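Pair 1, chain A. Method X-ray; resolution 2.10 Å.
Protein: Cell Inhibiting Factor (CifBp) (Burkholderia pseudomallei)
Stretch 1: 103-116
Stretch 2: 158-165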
# COMPACT_ATOMS: atom_id res chain seq x y z
N VAL A 103 -1.88 4.77 7.64
CA VAL A 103 -2.46 5.58 6.54
C VAL A 103 -1.90 5.12 5.19
O VAL A 103 -0.94 4.33 5.14
CB VAL A 103 -2.15 7.11 6.75
CG1 VAL A 103 -2.43 7.48 8.16
CG2 VAL A 103 -0.68 7.45 6.41
N CYS A 104 -2.52 5.57 4.10
CA CYS A 104 -2.27 5.02 2.77
C CYS A 104 -0.81 5.10 2.31
O CYS A 104 -0.27 4.12 1.79
CB CYS A 104 -3.16 5.70 1.74
SG CYS A 104 -2.74 7.44 1.51
N GLY A 105 -0.16 6.25 2.50
CA GLY A 105 1.25 6.43 2.05
C GLY A 105 2.19 5.49 2.79
O GLY A 105 3.07 4.87 2.20
N LEU A 106 1.95 5.34 4.09
CA LEU A 106 2.77 4.53 4.95
C LEU A 106 2.59 3.03 4.67
O LEU A 106 3.58 2.28 4.74
CB LEU A 106 2.45 4.83 6.42
CG LEU A 106 3.40 4.20 7.47
CD1 LEU A 106 4.81 4.82 7.35
CD2 LEU A 106 2.88 4.35 8.89
N SER A 107 1.35 2.59 4.40
CA SER A 107 1.11 1.18 4.03
C SER A 107 1.70 0.84 2.66
O SER A 107 2.42 -0.16 2.53
CB SER A 107 -0.37 0.78 4.09
OG SER A 107 -1.16 1.54 3.14
N ALA A 108 1.47 1.71 1.66
CA ALA A 108 1.98 1.47 0.33
C ALA A 108 3.52 1.53 0.30
O ALA A 108 4.17 0.68 -0.34
CB ALA A 108 1.37 2.49 -0.70
N ASN A 109 4.11 2.53 0.94
CA ASN A 109 5.56 2.67 0.94
C ASN A 109 6.26 1.43 1.57
O ASN A 109 7.17 0.89 1.01
CB ASN A 109 5.98 3.96 1.66
CG ASN A 109 5.76 5.20 0.81
OD1 ASN A 109 5.60 5.14 -0.40
ND2 ASN A 109 5.69 6.32 1.47
N ASN A 110 5.78 0.99 2.72
CA ASN A 110 6.36 -0.16 3.41
C ASN A 110 6.11 -1.53 2.78
O ASN A 110 7.03 -2.35 2.70
CB ASN A 110 5.93 -0.12 4.88
CG ASN A 110 6.74 0.94 5.63
OD1 ASN A 110 7.97 0.87 5.62
ND2 ASN A 110 6.07 1.97 6.20
N ILE A 111 4.88 -1.79 2.32
CA ILE A 111 4.63 -3.05 1.59
C ILE A 111 5.40 -3.10 0.26
O ILE A 111 5.88 -4.18 -0.16
CB ILE A 111 3.10 -3.31 1.38
CG1 ILE A 111 2.45 -3.64 2.75
CG2 ILE A 111 2.91 -4.43 0.33
CD1 ILE A 111 0.91 -3.42 2.80
N PHE A 112 5.53 -1.95 -0.39
CA PHE A 112 6.41 -1.84 -1.56
C PHE A 112 7.87 -2.28 -1.25
O PHE A 112 8.45 -3.05 -2.02
CB PHE A 112 6.43 -0.40 -2.09
CG PHE A 112 7.26 -0.21 -3.37
CD1 PHE A 112 6.64 -0.32 -4.64
CD2 PHE A 112 8.65 0.07 -3.29
CE1 PHE A 112 7.37 -0.16 -5.83
CE2 PHE A 112 9.42 0.26 -4.46
CZ PHE A 112 8.78 0.14 -5.74
N LYS A 113 8.47 -1.71 -0.18
CA LYS A 113 9.80 -2.12 0.26
C LYS A 113 9.81 -3.61 0.59
O LYS A 113 10.69 -4.34 0.10
CB LYS A 113 10.27 -1.29 1.48
CG LYS A 113 10.65 0.20 1.10
CD LYS A 113 10.89 1.05 2.39
CE LYS A 113 12.07 0.49 3.26
NZ LYS A 113 13.34 0.89 2.61
N LEU A 114 8.82 -4.07 1.38
CA LEU A 114 8.72 -5.52 1.70
C LEU A 114 8.76 -6.42 0.46
O LEU A 114 9.44 -7.45 0.46
CB LEU A 114 7.47 -5.86 2.51
CG LEU A 114 7.45 -7.21 3.25
CD1 LEU A 114 8.46 -7.23 4.36
CD2 LEU A 114 6.11 -7.49 3.85
N MET A 115 8.06 -6.03 -0.59
CA MET A 115 7.99 -6.87 -1.79
C MET A 115 9.28 -6.87 -2.63
O MET A 115 9.66 -7.91 -3.16
CB MET A 115 6.79 -6.41 -2.64
CG MET A 115 5.47 -6.66 -1.94
SD MET A 115 4.06 -6.07 -2.87
CE MET A 115 4.25 -7.04 -4.38
N THR A 116 9.93 -5.69 -2.75
CA THR A 116 10.97 -5.44 -3.74
C THR A 116 12.39 -5.56 -3.21
O THR A 116 13.29 -5.74 -4.00
CB THR A 116 10.84 -4.01 -4.33
OG1 THR A 116 10.86 -3.04 -3.28
CG2 THR A 116 9.53 -3.86 -5.15
N GLY A 158 -6.39 11.82 -3.96
CA GLY A 158 -5.55 12.10 -2.78
C GLY A 158 -5.14 10.78 -2.09
O GLY A 158 -5.18 10.68 -0.87
N HIS A 159 -4.73 9.79 -2.88
CA HIS A 159 -4.57 8.42 -2.35
C HIS A 159 -3.35 7.78 -2.95
O HIS A 159 -3.00 8.05 -4.07
CB HIS A 159 -5.84 7.60 -2.64
CG HIS A 159 -5.89 6.22 -2.03
ND1 HIS A 159 -5.51 5.94 -0.72
CD2 HIS A 159 -6.41 5.06 -2.52
CE1 HIS A 159 -5.74 4.67 -0.46
NE2 HIS A 159 -6.26 4.10 -1.54
N LYS A 160 -2.71 6.96 -2.15
CA LYS A 160 -1.54 6.18 -2.53
C LYS A 160 -1.90 4.71 -2.29
O LYS A 160 -2.50 4.37 -1.25
CB LYS A 160 -0.36 6.58 -1.63
CG LYS A 160 0.96 6.43 -2.31
CD LYS A 160 2.07 7.24 -1.60
CE LYS A 160 3.40 7.02 -2.31
NZ LYS A 160 4.53 7.78 -1.63
N PHE A 161 -1.57 3.83 -3.23
CA PHE A 161 -1.92 2.43 -3.12
C PHE A 161 -1.02 1.63 -4.08
O PHE A 161 -0.33 2.17 -4.90
CB PHE A 161 -3.45 2.19 -3.40
CG PHE A 161 -3.89 2.50 -4.82
CD1 PHE A 161 -3.94 1.50 -5.77
CD2 PHE A 161 -4.31 3.79 -5.17
CE1 PHE A 161 -4.36 1.78 -7.11
CE2 PHE A 161 -4.75 4.09 -6.46
CZ PHE A 161 -4.77 3.06 -7.46
N LEU A 162 -1.06 0.32 -3.96
CA LEU A 162 -0.23 -0.53 -4.80
C LEU A 162 -1.10 -1.40 -5.72
O LEU A 162 -2.18 -1.82 -5.33
CB LEU A 162 0.60 -1.45 -3.90
CG LEU A 162 1.52 -0.84 -2.83
CD1 LEU A 162 2.30 -1.98 -2.08
CD2 LEU A 162 2.54 0.06 -3.50
N ILE A 163 -0.58 -1.64 -6.92
CA ILE A 163 -1.08 -2.66 -7.81
C ILE A 163 -0.02 -3.76 -7.91
O ILE A 163 1.08 -3.48 -8.35
CB ILE A 163 -1.33 -2.09 -9.22
CG1 ILE A 163 -2.38 -0.97 -9.13
CG2 ILE A 163 -1.84 -3.21 -10.11
CD1 ILE A 163 -2.34 0.05 -10.26
N ASP A 164 -0.36 -4.97 -7.49
CA ASP A 164 0.53 -6.11 -7.58
C ASP A 164 0.29 -6.87 -8.91
O ASP A 164 -0.85 -7.23 -9.22
CB ASP A 164 0.25 -7.01 -6.39
CG ASP A 164 1.30 -8.11 -6.22
OD1 ASP A 164 2.23 -8.23 -7.01
OD2 ASP A 164 1.16 -8.89 -5.27
N LEU A 165 1.33 -7.05 -9.69
CA LEU A 165 1.26 -7.75 -10.99
C LEU A 165 2.17 -8.99 -10.99
O LEU A 165 3.23 -8.99 -11.61
CB LEU A 165 1.70 -6.79 -12.13
CG LEU A 165 0.92 -5.48 -12.21
CD1 LEU A 165 1.63 -4.44 -13.07
CD2 LEU A 165 -0.48 -5.71 -12.80
O HOH W 1 -2.38 2.32 0.62
O HOH W 2 4.71 8.73 0.78

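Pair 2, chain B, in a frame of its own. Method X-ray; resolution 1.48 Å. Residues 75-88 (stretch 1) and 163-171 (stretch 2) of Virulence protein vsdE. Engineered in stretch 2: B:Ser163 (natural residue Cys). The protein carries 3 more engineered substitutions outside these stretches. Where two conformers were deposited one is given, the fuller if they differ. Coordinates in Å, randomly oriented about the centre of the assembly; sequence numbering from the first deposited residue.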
# COMPACT_ATOMS: atom_id res chain seq x y z
N ASN B 75 -7.87 3.91 8.05
CA ASN B 75 -7.61 4.75 6.91
C ASN B 75 -6.74 3.98 5.86
O ASN B 75 -5.66 3.50 6.19
CB ASN B 75 -6.89 6.00 7.33
CG ASN B 75 -6.63 6.91 6.19
OD1 ASN B 75 -5.65 6.70 5.46
ND2 ASN B 75 -7.45 7.92 6.03
N CYS B 76 -7.22 3.94 4.63
CA CYS B 76 -6.57 3.10 3.61
C CYS B 76 -5.18 3.59 3.22
O CYS B 76 -4.29 2.77 2.89
CB CYS B 76 -7.42 3.01 2.37
SG CYS B 76 -7.72 4.52 1.47
N VAL B 77 -4.93 4.89 3.30
CA VAL B 77 -3.61 5.43 2.95
C VAL B 77 -2.61 4.99 4.02
O VAL B 77 -1.51 4.51 3.72
CB VAL B 77 -3.63 6.93 2.82
CG1 VAL B 77 -2.23 7.49 2.64
CG2 VAL B 77 -4.55 7.32 1.68
N LEU B 78 -3.00 5.10 5.29
CA LEU B 78 -2.10 4.64 6.33
C LEU B 78 -1.88 3.14 6.33
O LEU B 78 -0.73 2.66 6.44
CB LEU B 78 -2.61 5.10 7.73
CG LEU B 78 -1.69 4.77 8.92
CD1 LEU B 78 -0.27 5.31 8.81
CD2 LEU B 78 -2.36 5.27 10.19
N LEU B 79 -2.98 2.40 6.18
CA LEU B 79 -2.89 0.95 6.14
C LEU B 79 -1.96 0.45 5.05
O LEU B 79 -1.14 -0.43 5.24
CB LEU B 79 -4.25 0.30 5.99
CG LEU B 79 -5.23 0.40 7.17
CD1 LEU B 79 -6.57 -0.06 6.74
CD2 LEU B 79 -4.65 -0.47 8.28
N SER B 80 -2.13 1.01 3.85
CA SER B 80 -1.35 0.55 2.72
C SER B 80 0.12 0.86 2.87
O SER B 80 0.97 0.10 2.44
CB SER B 80 -1.89 1.15 1.44
OG SER B 80 -3.23 0.80 1.19
N ALA B 81 0.44 2.01 3.48
CA ALA B 81 1.82 2.37 3.73
C ALA B 81 2.46 1.49 4.80
O ALA B 81 3.59 1.02 4.65
CB ALA B 81 1.88 3.83 4.14
N CYS B 82 1.73 1.21 5.84
CA CYS B 82 2.14 0.26 6.89
C CYS B 82 2.46 -1.11 6.28
O CYS B 82 3.48 -1.71 6.53
CB CYS B 82 1.07 0.08 7.94
SG CYS B 82 0.91 1.46 9.10
N LEU B 83 1.53 -1.59 5.47
CA LEU B 83 1.73 -2.90 4.86
C LEU B 83 2.93 -2.88 3.96
O LEU B 83 3.71 -3.83 3.91
CB LEU B 83 0.46 -3.31 4.09
CG LEU B 83 0.49 -4.68 3.45
CD1 LEU B 83 0.83 -5.76 4.47
CD2 LEU B 83 -0.85 -4.97 2.76
N HIS B 84 3.09 -1.84 3.14
CA HIS B 84 4.26 -1.73 2.27
C HIS B 84 5.59 -1.77 3.02
O HIS B 84 6.55 -2.40 2.61
CB HIS B 84 4.13 -0.47 1.42
CG HIS B 84 5.14 -0.34 0.34
ND1 HIS B 84 5.09 -1.10 -0.81
CD2 HIS B 84 6.18 0.50 0.17
CE1 HIS B 84 6.09 -0.78 -1.59
NE2 HIS B 84 6.76 0.20 -1.03
N TYR B 85 5.61 -1.02 4.10
CA TYR B 85 6.77 -1.02 4.98
C TYR B 85 7.07 -2.41 5.55
O TYR B 85 8.21 -2.85 5.53
CB TYR B 85 6.57 -0.02 6.10
CG TYR B 85 7.67 0.10 7.14
CD1 TYR B 85 7.73 -0.74 8.21
CD2 TYR B 85 8.62 1.06 6.98
CE1 TYR B 85 8.74 -0.57 9.17
CE2 TYR B 85 9.63 1.25 7.95
CZ TYR B 85 9.66 0.40 9.02
OH TYR B 85 10.69 0.53 10.00
N ASN B 86 6.05 -3.07 6.07
CA ASN B 86 6.20 -4.42 6.66
C ASN B 86 6.69 -5.41 5.59
O ASN B 86 7.57 -6.23 5.83
CB ASN B 86 4.89 -4.90 7.26
CG ASN B 86 4.50 -4.12 8.52
OD1 ASN B 86 5.30 -3.32 9.01
ND2 ASN B 86 3.30 -4.29 8.96
N ILE B 87 6.13 -5.34 4.38
CA ILE B 87 6.59 -6.22 3.34
C ILE B 87 8.06 -5.97 3.03
O ILE B 87 8.86 -6.92 2.91
CB ILE B 87 5.73 -6.04 2.05
CG1 ILE B 87 4.35 -6.60 2.29
CG2 ILE B 87 6.39 -6.71 0.84
CD1 ILE B 87 3.34 -6.11 1.27
N HIS B 88 8.47 -4.70 2.94
CA HIS B 88 9.84 -4.36 2.62
C HIS B 88 10.80 -4.99 3.66
O HIS B 88 11.86 -5.47 3.28
CB HIS B 88 10.01 -2.85 2.59
CG HIS B 88 11.40 -2.44 2.24
ND1 HIS B 88 11.83 -2.38 0.93
CD2 HIS B 88 12.45 -2.08 3.01
CE1 HIS B 88 13.10 -2.00 0.92
NE2 HIS B 88 13.51 -1.84 2.17
N SER B 163 -14.18 7.47 -4.89
CA SER B 163 -13.35 8.14 -3.96
C SER B 163 -11.88 7.67 -4.13
O SER B 163 -11.62 6.64 -4.73
CB SER B 163 -13.79 7.87 -2.51
OG SER B 163 -14.15 6.52 -2.36
N ARG B 164 -10.96 8.42 -3.56
CA ARG B 164 -9.56 8.05 -3.58
C ARG B 164 -9.38 6.86 -2.67
O ARG B 164 -9.90 6.83 -1.55
CB ARG B 164 -8.72 9.20 -3.03
CG ARG B 164 -7.31 8.77 -2.60
CD ARG B 164 -6.24 8.96 -3.61
NE ARG B 164 -4.96 8.42 -3.11
CZ ARG B 164 -4.18 8.99 -2.18
NH1 ARG B 164 -4.54 10.09 -1.52
NH2 ARG B 164 -3.01 8.45 -1.91
N HIS B 165 -8.62 5.88 -3.13
CA HIS B 165 -8.37 4.70 -2.33
C HIS B 165 -6.98 4.18 -2.62
O HIS B 165 -6.64 4.00 -3.79
CB HIS B 165 -9.39 3.65 -2.66
CG HIS B 165 -9.32 2.43 -1.81
ND1 HIS B 165 -9.33 2.46 -0.44
CD2 HIS B 165 -9.28 1.11 -2.14
CE1 HIS B 165 -9.33 1.21 0.03
NE2 HIS B 165 -9.28 0.39 -0.98
N ASP B 166 -6.22 3.89 -1.57
CA ASP B 166 -4.94 3.22 -1.68
C ASP B 166 -5.06 1.77 -1.25
O ASP B 166 -5.83 1.43 -0.39
CB ASP B 166 -3.86 3.86 -0.80
CG ASP B 166 -3.22 5.11 -1.40
OD1 ASP B 166 -3.78 5.67 -2.36
OD2 ASP B 166 -2.16 5.51 -0.89
N PHE B 167 -4.28 0.92 -1.92
CA PHE B 167 -4.18 -0.50 -1.63
C PHE B 167 -2.81 -0.98 -2.10
O PHE B 167 -1.95 -0.17 -2.42
CB PHE B 167 -5.37 -1.29 -2.17
CG PHE B 167 -5.63 -1.10 -3.65
CD1 PHE B 167 -6.26 0.03 -4.09
CD2 PHE B 167 -5.19 -2.03 -4.59
CE1 PHE B 167 -6.52 0.21 -5.44
CE2 PHE B 167 -5.44 -1.84 -5.93
CZ PHE B 167 -6.08 -0.71 -6.35
N ASN B 168 -2.58 -2.26 -2.10
CA ASN B 168 -1.25 -2.82 -2.33
C ASN B 168 -1.25 -3.87 -3.43
O ASN B 168 -2.28 -4.41 -3.81
CB ASN B 168 -0.66 -3.44 -1.05
CG ASN B 168 -0.52 -2.43 0.08
OD1 ASN B 168 -1.50 -2.01 0.68
ND2 ASN B 168 0.72 -2.05 0.34
N ALA B 169 -0.08 -4.13 -3.99
CA ALA B 169 0.06 -5.19 -4.98
C ALA B 169 1.45 -5.82 -4.75
O ALA B 169 2.45 -5.10 -4.60
CB ALA B 169 -0.07 -4.66 -6.38
N VAL B 170 1.51 -7.15 -4.75
CA VAL B 170 2.75 -7.87 -4.62
C VAL B 170 2.81 -8.97 -5.65
O VAL B 170 1.84 -9.69 -5.86
CB VAL B 170 2.92 -8.47 -3.21
CG1 VAL B 170 4.18 -9.31 -3.05
CG2 VAL B 170 2.96 -7.38 -2.13
N VAL B 171 3.96 -9.11 -6.28
CA VAL B 171 4.20 -10.23 -7.22
C VAL B 171 4.59 -11.46 -6.44
O VAL B 171 5.52 -11.44 -5.61
CB VAL B 171 5.30 -9.86 -8.24
CG1 VAL B 171 5.60 -11.03 -9.16
CG2 VAL B 171 4.95 -8.62 -9.02
O HOH W 3 -0.47 4.63 1.02
O HOH W 4 3.08 -3.21 -1.18

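What backbone arrangement do the two pairs share? In each, a helix lies along a strand with helix and strand running in nearly the same direction, at 28° in pair 1 and 16° in pair 2, and the axes approach to 6.8 and 6.9 Å. Fourteen central residues superpose with an RMSD of 0.6 Å. The approach is tight where a small residue faces the strand: the CA atoms of A:Ala108 and A:Phe161 are 5.3 Å apart, as are those of the matching B:Ser80 and B:Phe167.

What stays the same at the start of the helix? A:Cys104 and B:Cys76 coincide, both in rotamer p, and each meets a matched histidine, A:His159 or B:His165. The sulfur also accepts from the strand backbone. In pair 1 the bond from A:Lys160 N to A:Cys104 SG is weak, at 3.7 Å; in pair 2 B:Asp166 N reaches B:Cys76 SG at 3.4 Å and is almost straight, with an angle of 169°.

How do opposite charges fit at one strand position? A:Lys160 matches B:Asp166, and both point toward the helix. The extended lysine passes A:Gly105, its CD 3.8 Å from A:Gly105 CA, and its NZ donates to A:Asn109 OD1 at 3.1 Å; water 2 accepts from both A:Lys160 NZ and A:Asn109 ND2. In pair 2 the glycine position holds B:Val77, whose CG2 lies 3.9 Å from B:Asp166 OD2 and over one face of the B:Arg164 guanidinium. That arginine forms a salt bridge within the strand, B:Arg164 NH2 to B:Asp166 OD1 at 2.9 Å, while water 3 donates to B:Asp166 OD2 and B:Val77 O, tying the shorter acid to the helix.

How is the middle of the contact filled? A:Leu162 and B:Asn168 match, share chi1 m, and bury the most area on their strands. The leucine packs by apolar contact, its CD1 3.5 Å from A:Ile111 CG2 and its CD2 3.9 Å from A:Ala108 CB. The asparagine instead uses its amide: B:Asn168 ND2 donates to B:Ser80 O at 3.0 Å, and water 4 joins that same nitrogen to B:His84 ND1. B:Ser80 OG donates to B:Cys76 O of its own helix at 2.8 Å while staying against the strand, 3.2 Å from B:Phe167 CA.

Does the far end keep the same character? A:Met115 and B:Ile87 have nearly coincident side-chain centres but different partners. A:Met115 CE rests 3.5 Å from A:Asp164 OD1, whereas B:Ile87 CD1 meets B:Val170 CG2 at 3.6 Å in a purely apolar contact.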